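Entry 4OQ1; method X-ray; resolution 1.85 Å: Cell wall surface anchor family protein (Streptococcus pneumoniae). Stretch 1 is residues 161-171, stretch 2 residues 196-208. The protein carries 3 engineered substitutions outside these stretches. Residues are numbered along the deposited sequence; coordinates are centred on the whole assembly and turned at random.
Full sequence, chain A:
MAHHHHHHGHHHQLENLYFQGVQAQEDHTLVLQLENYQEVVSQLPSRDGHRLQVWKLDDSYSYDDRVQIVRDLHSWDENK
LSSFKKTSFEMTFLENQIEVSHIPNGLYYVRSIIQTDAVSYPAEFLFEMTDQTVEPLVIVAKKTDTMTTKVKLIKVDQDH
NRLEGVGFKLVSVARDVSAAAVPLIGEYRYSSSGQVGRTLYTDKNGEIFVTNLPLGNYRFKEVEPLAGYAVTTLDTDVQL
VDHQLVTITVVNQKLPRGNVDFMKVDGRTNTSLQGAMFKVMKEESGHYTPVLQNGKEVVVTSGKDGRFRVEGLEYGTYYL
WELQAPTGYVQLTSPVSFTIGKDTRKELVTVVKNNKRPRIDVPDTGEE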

ATOM      1  N   ASN A 161      -9.560   0.756 -20.026  1.00 20.91           N
ATOM      2  CA  ASN A 161     -10.549   0.682 -18.950  1.00 21.06           C
ATOM      3  C   ASN A 161      -9.759   0.667 -17.713  1.00 21.76           C
ATOM      4  O   ASN A 161      -8.638   0.096 -17.699  1.00 20.15           O
ATOM      5  CB  ASN A 161     -11.422  -0.563 -19.053  1.00 23.56           C
ATOM      6  CG  ASN A 161     -12.136  -0.653 -20.385  1.00 30.05           C
ATOM      7  OD1 ASN A 161     -12.938   0.219 -20.692  1.00 32.46           O
ATOM      8  ND2 ASN A 161     -11.811  -1.666 -21.205  1.00 26.65           N
ATOM      9  N   ARG A 162     -10.294   1.288 -16.669  1.00 20.58           N
ATOM     10  CA  ARG A 162      -9.596   1.380 -15.378  1.00 23.36           C
ATOM     11  C   ARG A 162      -9.834   0.042 -14.588  1.00 21.18           C
ATOM     12  O   ARG A 162     -11.014  -0.485 -14.543  1.00 22.14           O
ATOM     13  CB  ARG A 162     -10.176   2.613 -14.633  1.00 24.50           C
ATOM     14  CG  ARG A 162      -9.988   3.987 -15.312  1.00 25.85           C
ATOM     15  CD  ARG A 162      -8.523   4.233 -15.444  1.00 23.16           C
ATOM     16  NE  ARG A 162      -8.120   5.542 -15.929  1.00 26.07           N
ATOM     17  CZ  ARG A 162      -7.893   6.631 -15.207  1.00 28.46           C
ATOM     18  NH1 ARG A 162      -8.149   6.659 -13.929  1.00 27.97           N
ATOM     19  NH2 ARG A 162      -7.450   7.739 -15.828  1.00 31.67           N
ATOM     20  N   LEU A 163      -8.826  -0.493 -13.920  1.00 19.05           N
ATOM     21  CA  LEU A 163      -8.942  -1.788 -13.179  1.00 18.82           C
ATOM     22  C   LEU A 163      -8.907  -1.605 -11.655  1.00 20.75           C
ATOM     23  O   LEU A 163      -7.956  -1.112 -11.097  1.00 16.51           O
ATOM     24  CB  LEU A 163      -7.881  -2.781 -13.635  1.00 20.82           C
ATOM     25  CG  LEU A 163      -7.783  -3.104 -15.140  1.00 21.51           C
ATOM     26  CD1 LEU A 163      -6.654  -4.135 -15.411  1.00 23.96           C
ATOM     27  CD2 LEU A 163      -9.062  -3.490 -15.748  1.00 21.81           C
ATOM     28  N   GLU A 164     -10.026  -1.959 -10.966  1.00 18.47           N
ATOM     29  CA  GLU A 164     -10.117  -1.933  -9.581  1.00 18.02           C
ATOM     30  C   GLU A 164      -9.716  -3.230  -8.894  1.00 18.56           C
ATOM     31  O   GLU A 164      -9.948  -4.338  -9.379  1.00 19.58           O
ATOM     32  CB  GLU A 164     -11.644  -1.600  -9.249  1.00 21.87           C
ATOM     33  CG  GLU A 164     -11.909  -1.520  -7.812  1.00 23.18           C
ATOM     34  CD  GLU A 164     -13.382  -1.187  -7.536  1.00 30.70           C
ATOM     35  OE1 GLU A 164     -14.216  -1.181  -8.450  1.00 34.07           O
ATOM     36  OE2 GLU A 164     -13.708  -0.928  -6.372  1.00 36.94           O
ATOM     37  N   GLY A 165      -8.984  -3.086  -7.792  1.00 18.12           N
ATOM     38  CA  GLY A 165      -8.628  -4.176  -6.935  1.00 17.92           C
ATOM     39  C   GLY A 165      -7.325  -4.872  -7.266  1.00 19.46           C
ATOM     40  O   GLY A 165      -7.017  -5.961  -6.743  1.00 19.75           O
ATOM     41  N   VAL A 166      -6.550  -4.284  -8.131  1.00 18.36           N
ATOM     42  CA  VAL A 166      -5.203  -4.869  -8.394  1.00 15.71           C
ATOM     43  C   VAL A 166      -4.243  -4.461  -7.234  1.00 16.02           C
ATOM     44  O   VAL A 166      -4.132  -3.264  -6.831  1.00 16.32           O
ATOM     45  CB  VAL A 166      -4.704  -4.323  -9.721  1.00 17.42           C
ATOM     46  CG1 VAL A 166      -3.326  -4.853 -10.030  1.00 17.47           C
ATOM     47  CG2 VAL A 166      -5.584  -4.711 -10.873  1.00 16.77           C
ATOM     48  N   GLY A 167      -3.515  -5.422  -6.686  1.00 17.56           N
ATOM     49  CA  GLY A 167      -2.603  -5.190  -5.542  1.00 17.61           C
ATOM     50  C   GLY A 167      -1.149  -4.949  -5.938  1.00 16.44           C
ATOM     51  O   GLY A 167      -0.674  -5.684  -6.849  1.00 18.35           O
ATOM     52  N   PHE A 168      -0.547  -3.897  -5.333  1.00 16.20           N
ATOM     53  CA  PHE A 168       0.893  -3.542  -5.562  1.00 17.40           C
ATOM     54  C   PHE A 168       1.599  -3.460  -4.211  1.00 16.31           C
ATOM     55  O   PHE A 168       0.993  -3.195  -3.176  1.00 21.17           O
ATOM     56  CB  PHE A 168       1.000  -2.212  -6.271  1.00 15.68           C
ATOM     57  CG  PHE A 168       0.621  -2.258  -7.717  1.00 12.53           C
ATOM     58  CD1 PHE A 168      -0.623  -2.112  -8.111  1.00 14.38           C
ATOM     59  CD2 PHE A 168       1.581  -2.377  -8.698  1.00 13.71           C
ATOM     60  CE1 PHE A 168      -0.957  -2.097  -9.474  1.00 12.33           C
ATOM     61  CE2 PHE A 168       1.272  -2.426 -10.055  1.00 14.99           C
ATOM     62  CZ  PHE A 168      -0.008  -2.252 -10.446  1.00 14.66           C
ATOM     63  N   LYS A 169       2.891  -3.792  -4.188  1.00 20.61           N
ATOM     64  CA  LYS A 169       3.705  -3.354  -3.064  1.00 17.81           C
ATOM     65  C   LYS A 169       4.649  -2.302  -3.558  1.00 17.16           C
ATOM     66  O   LYS A 169       5.047  -2.225  -4.747  1.00 17.40           O
ATOM     67  CB  LYS A 169       4.490  -4.530  -2.431  1.00 22.03           C
ATOM     68  CG  LYS A 169       3.622  -5.496  -1.669  1.00 27.65           C
ATOM     69  CD  LYS A 169       4.472  -6.599  -1.037  1.00 30.89           C
ATOM     70  CE  LYS A 169       3.722  -7.806  -0.498  1.00 39.33           C
ATOM     71  NZ  LYS A 169       2.673  -7.503   0.522  1.00 42.96           N
ATOM     72  N   LEU A 170       4.948  -1.371  -2.662  1.00 20.09           N
ATOM     73  CA  LEU A 170       5.841  -0.268  -2.902  1.00 16.76           C
ATOM     74  C   LEU A 170       7.183  -0.494  -2.188  1.00 17.72           C
ATOM     75  O   LEU A 170       7.228  -0.678  -1.016  1.00 17.78           O
ATOM     76  CB  LEU A 170       5.194   0.934  -2.346  1.00 20.32           C
ATOM     77  CG  LEU A 170       5.943   2.247  -2.419  1.00 18.73           C
ATOM     78  CD1 LEU A 170       6.136   2.605  -3.885  1.00 18.82           C
ATOM     79  CD2 LEU A 170       5.106   3.331  -1.699  1.00 20.93           C
ATOM     80  N   VAL A 171       8.265  -0.441  -2.938  1.00 18.73           N
ATOM     81  CA  VAL A 171       9.584  -0.584  -2.458  1.00 19.66           C
ATOM     82  C   VAL A 171      10.462   0.601  -2.967  1.00 21.88           C
ATOM     83  O   VAL A 171      10.174   1.218  -3.987  1.00 21.46           O
ATOM     84  CB  VAL A 171      10.255  -1.883  -2.943  1.00 18.88           C
ATOM     85  CG1 VAL A 171       9.408  -3.069  -2.545  1.00 19.73           C
ATOM     86  CG2 VAL A 171      10.555  -1.846  -4.450  1.00 20.18           C
ATOM     87  N   VAL A 196       5.169  -1.834   7.219  1.00 25.90           N
ATOM     88  CA  VAL A 196       5.995  -2.170   6.026  1.00 27.64           C
ATOM     89  C   VAL A 196       5.362  -3.332   5.203  1.00 29.32           C
ATOM     90  O   VAL A 196       5.668  -3.556   4.045  1.00 33.15           O
ATOM     91  CB  VAL A 196       7.396  -2.509   6.534  1.00 30.23           C
ATOM     92  CG1 VAL A 196       8.192  -3.249   5.552  1.00 35.60           C
ATOM     93  CG2 VAL A 196       8.148  -1.224   6.925  1.00 30.44           C
ATOM     94  N   GLY A 197       4.359  -3.975   5.749  1.00 27.48           N
ATOM     95  CA  GLY A 197       3.880  -5.185   5.131  1.00 36.49           C
ATOM     96  C   GLY A 197       2.684  -5.085   4.208  1.00 39.94           C
ATOM     97  O   GLY A 197       2.043  -6.104   4.002  1.00 50.64           O
ATOM     98  N   ARG A 198       2.352  -3.924   3.646  1.00 33.44           N
ATOM     99  CA  ARG A 198       0.998  -3.777   3.132  1.00 30.90           C
ATOM    100  C   ARG A 198       0.962  -3.901   1.595  1.00 30.05           C
ATOM    101  O   ARG A 198       1.889  -3.484   0.880  1.00 26.10           O
ATOM    102  CB  ARG A 198       0.344  -2.464   3.577  1.00 29.66           C
ATOM    103  CG  ARG A 198       0.238  -2.294   5.078  1.00 32.62           C
ATOM    104  CD  ARG A 198      -0.216  -0.922   5.486  1.00 28.19           C
ATOM    105  NE  ARG A 198      -1.531  -0.605   4.907  1.00 30.99           N
ATOM    106  CZ  ARG A 198      -2.093   0.615   4.872  1.00 30.27           C
ATOM    107  NH1 ARG A 198      -1.479   1.683   5.401  1.00 28.41           N
ATOM    108  NH2 ARG A 198      -3.263   0.773   4.283  1.00 31.89           N
ATOM    109  N   THR A 199      -0.123  -4.493   1.116  1.00 23.87           N
ATOM    110  CA  THR A 199      -0.461  -4.463  -0.272  1.00 22.03           C
ATOM    111  C   THR A 199      -1.355  -3.313  -0.477  1.00 20.80           C
ATOM    112  O   THR A 199      -2.298  -3.102   0.304  1.00 21.78           O
ATOM    113  CB  THR A 199      -1.090  -5.777  -0.722  1.00 20.29           C
ATOM    114  OG1 THR A 199      -0.114  -6.808  -0.465  1.00 24.15           O
ATOM    115  CG2 THR A 199      -1.369  -5.783  -2.173  1.00 21.49           C
ATOM    116  N   LEU A 200      -1.068  -2.555  -1.527  1.00 19.64           N
ATOM    117  CA  LEU A 200      -1.873  -1.347  -1.895  1.00 19.66           C
ATOM    118  C   LEU A 200      -2.788  -1.758  -3.038  1.00 20.77           C
ATOM    119  O   LEU A 200      -2.342  -2.337  -4.009  1.00 19.85           O
ATOM    120  CB  LEU A 200      -0.879  -0.262  -2.411  1.00 21.14           C
ATOM    121  CG  LEU A 200       0.261   0.355  -1.610  1.00 23.90           C
ATOM    122  CD1 LEU A 200       1.419  -0.573  -1.261  1.00 28.06           C
ATOM    123  CD2 LEU A 200       0.913   1.544  -2.267  1.00 27.85           C
ATOM    124  N   TYR A 201      -4.088  -1.372  -3.036  1.00 18.83           N
ATOM    125  CA  TYR A 201      -4.997  -1.829  -4.034  1.00 19.13           C
ATOM    126  C   TYR A 201      -5.609  -0.657  -4.784  1.00 18.11           C
ATOM    127  O   TYR A 201      -6.023   0.311  -4.166  1.00 19.88           O
ATOM    128  CB  TYR A 201      -6.235  -2.626  -3.364  1.00 22.42           C
ATOM    129  CG  TYR A 201      -5.798  -3.931  -2.763  1.00 21.85           C
ATOM    130  CD1 TYR A 201      -5.421  -3.978  -1.452  1.00 23.50           C
ATOM    131  CD2 TYR A 201      -5.683  -5.069  -3.529  1.00 25.11           C
ATOM    132  CE1 TYR A 201      -4.951  -5.152  -0.879  1.00 24.84           C
ATOM    133  CE2 TYR A 201      -5.169  -6.270  -3.004  1.00 24.13           C
ATOM    134  CZ  TYR A 201      -4.879  -6.340  -1.669  1.00 26.54           C
ATOM    135  OH  TYR A 201      -4.337  -7.499  -1.112  1.00 25.61           O
ATOM    136  N   THR A 202      -5.689  -0.801  -6.078  1.00 15.12           N
ATOM    137  CA  THR A 202      -6.391   0.144  -6.987  1.00 16.36           C
ATOM    138  C   THR A 202      -7.793   0.350  -6.570  1.00 18.22           C
ATOM    139  O   THR A 202      -8.464  -0.661  -6.291  1.00 18.36           O
ATOM    140  CB  THR A 202      -6.245  -0.159  -8.489  1.00 16.18           C
ATOM    141  OG1 THR A 202      -6.824  -1.439  -8.941  1.00 15.59           O
ATOM    142  CG2 THR A 202      -4.725  -0.092  -8.871  1.00 15.81           C
ATOM    143  N   ASP A 203      -8.272   1.591  -6.759  1.00 20.69           N
ATOM    144  CA  ASP A 203      -9.641   2.001  -6.345  1.00 27.47           C
ATOM    145  C   ASP A 203     -10.570   1.882  -7.532  1.00 25.20           C
ATOM    146  O   ASP A 203     -10.193   1.368  -8.561  1.00 22.45           O
ATOM    147  CB  ASP A 203      -9.690   3.420  -5.747  1.00 28.24           C
ATOM    148  CG  ASP A 203      -9.270   4.519  -6.736  1.00 26.62           C
ATOM    149  OD1 ASP A 203      -9.195   4.307  -7.946  1.00 24.40           O
ATOM    150  OD2 ASP A 203      -8.962   5.628  -6.264  1.00 31.58           O
ATOM    151  N   LYS A 204     -11.801   2.348  -7.437  1.00 28.21           N
ATOM    152  CA  LYS A 204     -12.713   2.155  -8.550  1.00 29.12           C
ATOM    153  C   LYS A 204     -12.255   2.880  -9.789  1.00 27.20           C
ATOM    154  O   LYS A 204     -12.756   2.627 -10.869  1.00 27.45           O
ATOM    155  CB  LYS A 204     -14.169   2.554  -8.209  1.00 36.05           C
ATOM    156  CG  LYS A 204     -14.375   4.055  -8.143  1.00 46.76           C
ATOM    157  CD  LYS A 204     -15.848   4.461  -8.024  1.00 54.00           C
ATOM    158  CE  LYS A 204     -15.987   5.906  -7.550  1.00 56.41           C
ATOM    159  NZ  LYS A 204     -15.247   6.184  -6.274  1.00 53.72           N
ATOM    160  N   ASN A 205     -11.410   3.878  -9.643  1.00 25.64           N
ATOM    161  CA  ASN A 205     -10.864   4.506 -10.809  1.00 25.82           C
ATOM    162  C   ASN A 205      -9.559   3.918 -11.267  1.00 22.80           C
ATOM    163  O   ASN A 205      -8.812   4.515 -12.037  1.00 22.65           O
ATOM    164  CB  ASN A 205     -10.730   6.003 -10.604  1.00 29.00           C
ATOM    165  CG  ASN A 205     -12.052   6.649 -10.278  1.00 29.96           C
ATOM    166  OD1 ASN A 205     -12.242   7.245  -9.210  1.00 38.84           O
ATOM    167  ND2 ASN A 205     -12.939   6.512 -11.134  1.00 28.60           N
ATOM    168  N   GLY A 206      -9.241   2.755 -10.786  1.00 23.35           N
ATOM    169  CA  GLY A 206      -7.937   2.201 -11.105  1.00 21.42           C
ATOM    170  C   GLY A 206      -6.745   2.861 -10.465  1.00 22.88           C
ATOM    171  O   GLY A 206      -5.608   2.654 -10.964  1.00 19.09           O
ATOM    172  N   GLU A 207      -6.943   3.691  -9.419  1.00 21.53           N
ATOM    173  CA  GLU A 207      -5.871   4.593  -9.009  1.00 21.07           C
ATOM    174  C   GLU A 207      -5.316   4.205  -7.663  1.00 21.18           C
ATOM    175  O   GLU A 207      -6.038   3.711  -6.823  1.00 24.88           O
ATOM    176  CB  GLU A 207      -6.230   6.076  -9.043  1.00 23.39           C
ATOM    177  CG  GLU A 207      -6.819   6.454 -10.379  1.00 27.68           C
ATOM    178  CD  GLU A 207      -7.160   7.913 -10.549  1.00 32.30           C
ATOM    179  OE1 GLU A 207      -7.384   8.582  -9.519  1.00 33.15           O
ATOM    180  OE2 GLU A 207      -7.324   8.318 -11.727  1.00 29.51           O
ATOM    181  N   ILE A 208      -4.003   4.320  -7.531  1.00 18.12           N
ATOM    182  CA  ILE A 208      -3.385   4.382  -6.218  1.00 18.42           C
ATOM    183  C   ILE A 208      -2.677   5.735  -6.045  1.00 17.43           C
ATOM    184  O   ILE A 208      -1.859   6.163  -6.895  1.00 19.57           O
ATOM    185  CB  ILE A 208      -2.418   3.226  -5.967  1.00 18.34           C
ATOM    186  CG1 ILE A 208      -3.152   1.873  -5.965  1.00 18.79           C
ATOM    187  CG2 ILE A 208      -1.663   3.378  -4.656  1.00 18.99           C
ATOM    188  CD1 ILE A 208      -2.194   0.672  -6.144  1.00 16.06           C
TER
HETATM  189  O   HOH W   1       3.793  -1.950   0.043  1.00 22.54           O

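The register is fixed by an antiparallel pairing in which Phe 168 N donates to Leu 200 O and Leu 200 N donates to Phe 168 O, both at 2.7 Å with near-linear geometry (163° and 176°). One step along, Thr 202 N reaches Val 166 O at 3.0 Å, and beyond it one more backbone bond, Gly 165 N to Thr 202 O, is joined by bonds through the Thr 202 hydroxyl.

Thr 202 is the pivot of that change. Its CA-to-CB bond points toward the other stretch, and its p rotamer (chi1 64°) places OG1 against the bend in the facing backbone. OG1 donates to Leu 163 O at a very short 2.5 Å and accepts from Val 166 N at 3.0 Å (153°), while Thr 202 O accepts from Gly 165 N at 2.9 Å (152°). Gly 165, at phi/psi 90/12, has angles that call for glycine.

Arg 162 combines m, m and t in its first three chi angles with chi4 at 89°. The resulting path brings NH1 to both Asn 205 O and Glu 207 OE2, each at 2.9 Å (158° and 148°), the latter as a salt bridge. Both acceptors lie at the guanidinium edge, near its plane, as in-plane N-H donors require. Glu 207 meets it with an m, t side chain whose end comes nearer than its CA-to-CB direction suggests. Asp 203, also p, turns its carboxylate back into its own type I turn: OD1 accepts from Glu 207 N at 2.8 Å and, weakly, from Asn 205 N at 2.8 Å.

Phe 168 and Leu 200 share one sheet face. With chi1 -73° and chi2 87°, the Phe 168 ring brings CD1 within 3.8 Å of Ile 208 CD1, an oblique approach. On the face bearing Tyr 201, Gly 167 leaves necessary space: an ideal CB would clash with Thr 199 CG2 (2.8 Å) and Tyr 201 CE2 (3.0 Å).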